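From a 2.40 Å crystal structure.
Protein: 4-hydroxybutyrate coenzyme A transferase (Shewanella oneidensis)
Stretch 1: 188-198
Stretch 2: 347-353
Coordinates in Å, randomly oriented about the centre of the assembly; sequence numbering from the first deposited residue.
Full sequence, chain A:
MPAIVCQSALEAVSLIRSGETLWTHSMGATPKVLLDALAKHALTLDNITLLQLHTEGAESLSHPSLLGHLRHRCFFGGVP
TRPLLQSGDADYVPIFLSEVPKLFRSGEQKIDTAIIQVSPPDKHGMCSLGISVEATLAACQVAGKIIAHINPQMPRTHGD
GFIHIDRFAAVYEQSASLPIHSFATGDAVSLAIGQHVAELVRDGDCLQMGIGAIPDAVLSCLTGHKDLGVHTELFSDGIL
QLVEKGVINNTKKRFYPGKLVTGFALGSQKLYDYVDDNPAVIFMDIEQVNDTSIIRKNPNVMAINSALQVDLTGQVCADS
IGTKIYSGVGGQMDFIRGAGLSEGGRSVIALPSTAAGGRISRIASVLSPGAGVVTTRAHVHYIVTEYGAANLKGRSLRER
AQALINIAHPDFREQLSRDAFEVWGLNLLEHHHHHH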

# COMPACT_ATOMS: atom_id res chain seq x y z
N ALA A 188 15.65 -23.13 -17.06
CA ALA A 188 16.41 -23.65 -15.92
C ALA A 188 16.20 -22.81 -14.66
O ALA A 188 16.08 -23.34 -13.56
N VAL A 189 16.16 -21.50 -14.84
CA VAL A 189 15.96 -20.57 -13.73
C VAL A 189 14.55 -20.68 -13.18
O VAL A 189 14.35 -20.75 -11.97
N SER A 190 13.57 -20.70 -14.09
CA SER A 190 12.16 -20.82 -13.74
C SER A 190 11.93 -22.05 -12.86
O SER A 190 11.27 -21.98 -11.84
N LEU A 191 12.48 -23.19 -13.28
CA LEU A 191 12.34 -24.42 -12.52
C LEU A 191 12.88 -24.23 -11.11
O LEU A 191 12.25 -24.62 -10.13
N ALA A 192 14.07 -23.65 -11.02
CA ALA A 192 14.71 -23.42 -9.74
C ALA A 192 13.81 -22.59 -8.84
O ALA A 192 13.52 -22.97 -7.71
N ILE A 193 13.34 -21.45 -9.35
CA ILE A 193 12.46 -20.59 -8.58
C ILE A 193 11.17 -21.32 -8.23
O ILE A 193 10.64 -21.16 -7.13
N GLY A 194 10.66 -22.11 -9.17
CA GLY A 194 9.44 -22.84 -8.93
C GLY A 194 9.59 -23.76 -7.74
O GLY A 194 8.69 -23.86 -6.91
N GLN A 195 10.73 -24.42 -7.65
CA GLN A 195 11.00 -25.35 -6.56
C GLN A 195 11.06 -24.63 -5.22
O GLN A 195 10.47 -25.08 -4.24
N HIS A 196 11.77 -23.52 -5.17
CA HIS A 196 11.89 -22.77 -3.93
C HIS A 196 10.53 -22.31 -3.43
O HIS A 196 10.20 -22.51 -2.26
N VAL A 197 9.74 -21.71 -4.31
CA VAL A 197 8.42 -21.21 -3.92
C VAL A 197 7.54 -22.36 -3.45
O VAL A 197 6.83 -22.24 -2.45
N ALA A 198 7.61 -23.47 -4.18
CA ALA A 198 6.81 -24.65 -3.86
C ALA A 198 6.97 -25.07 -2.40
O ALA A 198 6.02 -25.55 -1.79
N SER A 347 3.21 -14.16 1.29
CA SER A 347 3.32 -13.59 -0.05
C SER A 347 4.75 -13.85 -0.50
O SER A 347 5.63 -14.10 0.32
N VAL A 348 4.97 -13.79 -1.80
CA VAL A 348 6.29 -14.03 -2.34
C VAL A 348 6.47 -13.29 -3.65
O VAL A 348 5.60 -13.33 -4.53
N ILE A 349 7.60 -12.61 -3.76
CA ILE A 349 7.96 -11.89 -4.97
C ILE A 349 9.03 -12.75 -5.60
O ILE A 349 10.14 -12.84 -5.08
N ALA A 350 8.68 -13.40 -6.72
CA ALA A 350 9.59 -14.29 -7.45
C ALA A 350 10.10 -13.66 -8.74
O ALA A 350 9.31 -13.20 -9.57
N LEU A 351 11.41 -13.66 -8.91
CA LEU A 351 12.00 -13.10 -10.12
C LEU A 351 13.39 -13.66 -10.36
O LEU A 351 14.06 -14.12 -9.44
N PRO A 352 13.84 -13.66 -11.62
CA PRO A 352 15.18 -14.17 -11.95
C PRO A 352 16.24 -13.28 -11.30
O PRO A 352 16.07 -12.08 -11.25
N SER A 353 17.33 -13.86 -10.80
CA SER A 353 18.36 -13.01 -10.18
C SER A 353 18.91 -11.98 -11.17
O SER A 353 19.36 -10.92 -10.76

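A helix lies nearly antiparallel to a strand and also packs on the loop that follows it, and the two stretches meet through a small, mainly apolar contact with no hydrogen bond across it. The axes of helix 188-198 and strand 347-350 approach to 10.2 Å, with an angle of 168° between their N-to-C directions, and the surface buried, both sides summed, is 220 Å². Because the two stretches run in opposite senses, the register steps down one as it climbs the other: V189 faces P352, I193 faces A350 and V197 faces V348, with CA-CA distances of 6.7, 7.0 and 7.7 Å. The spacing of four on the helix, about one turn, answers a spacing of two in stretch 2; within the strand, V348 and A350 point to the same side. Thus V189, I193 and V197 all direct their CA-to-CB bonds toward the partner, as do V348 and A350, whereas the side chain of I349, between them, is out of reach.

I193 is the centre of the contact and has the largest covered area, 54 Å². With chi1 m and chi2 t, it sets CG2 3.8 Å from A350 CB, while its CD1 extends to the loop, 3.7 Å from L351 O and 4.0 Å from P352 N; these last two are packing against backbone, since a methyl carbon offers no hydrogen bond of note. A350 CB is touched by two helix residues: V197 CG2 also reaches it, at 4.4 Å. V197 (chi1 t) uses the same CG2 to meet CG1 of V348 (chi1 t), again at 4.4 Å, a looser touch than that of I193 on A350. At the other end V189, chi1 t, places CG1 4.2 Å from P352 CB. The proline's CA-to-CB bond points sideways, its ring is puckered C-gamma exo, and CB is the atom closest to V189. L351 turns its CA-to-CB bond away, and its contact with I193 is made through its carbonyl oxygen.

No polar pair bridges the two stretches. Within the helix, the backbone N atoms of residues 192-198 bond to the O atoms four residues earlier, as in I193 N to V189 O at 2.9 Å and V197 N to I193 O at 3.0 Å. The CA-to-CB bond of S190 points away; its chi1 is m. G194 has no side chain, and H196 stays out of reach, its NE2 hydrogen-bonded elsewhere in the structure, as is S353 OG. The contact rests on aliphatic packing, with I193 CD1 also resting on the backbone of L351 and P352.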

# COMPACT_ATOMS: atom_id res chain seq x y z
CB ALA A 188 17.89 -23.70 -16.26
CB VAL A 189 16.21 -19.13 -14.17
CG1 VAL A 189 15.99 -18.19 -13.01
CG2 VAL A 189 17.63 -18.99 -14.70
CB SER A 190 11.31 -20.92 -15.01
OG SER A 190 11.51 -19.81 -15.85
CB LEU A 191 13.09 -25.57 -13.20
CG LEU A 191 12.26 -26.74 -13.74
CD1 LEU A 191 11.45 -27.36 -12.60
CD2 LEU A 191 11.34 -26.24 -14.86
CB ALA A 192 16.05 -22.72 -9.95
CB ILE A 193 12.11 -19.33 -9.38
CG1 ILE A 193 13.39 -18.58 -9.73
CG2 ILE A 193 11.13 -18.48 -8.60
CD1 ILE A 193 13.21 -17.50 -10.77
CB GLN A 195 12.32 -26.08 -6.81
CG GLN A 195 12.40 -26.76 -8.18
CD GLN A 195 13.74 -27.45 -8.42
OE1 GLN A 195 14.80 -26.83 -8.27
NE2 GLN A 195 13.69 -28.72 -8.79
CB HIS A 196 12.80 -21.56 -4.11
CG HIS A 196 14.24 -21.91 -4.36
ND1 HIS A 196 14.97 -22.72 -3.51
CD2 HIS A 196 15.08 -21.55 -5.36
CE1 HIS A 196 16.20 -22.84 -3.97
NE2 HIS A 196 16.29 -22.14 -5.09
CB VAL A 197 7.71 -20.49 -5.08
CG1 VAL A 197 6.44 -19.87 -4.58
CG2 VAL A 197 8.62 -19.43 -5.69
CB ALA A 198 7.20 -25.78 -4.77
CB SER A 347 3.05 -12.08 -0.06
OG SER A 347 4.14 -11.35 0.49
CB VAL A 348 6.54 -15.55 -2.58
CG1 VAL A 348 7.84 -15.76 -3.30
CG2 VAL A 348 6.58 -16.29 -1.24
CB ILE A 349 8.57 -10.52 -4.66
CG1 ILE A 349 7.51 -9.60 -4.06
CG2 ILE A 349 9.07 -9.88 -5.94
CD1 ILE A 349 6.52 -9.12 -5.08
CB ALA A 350 8.88 -15.60 -7.76
CB LEU A 351 12.07 -11.58 -10.02
CG LEU A 351 13.11 -10.96 -9.08
CD1 LEU A 351 12.95 -9.45 -9.17
CD2 LEU A 351 12.92 -11.42 -7.65
CB PRO A 352 15.21 -14.07 -13.47
CG PRO A 352 13.78 -14.25 -13.86
CD PRO A 352 13.06 -13.40 -12.84
CB SER A 353 19.51 -13.86 -9.62
OG SER A 353 20.28 -14.48 -10.65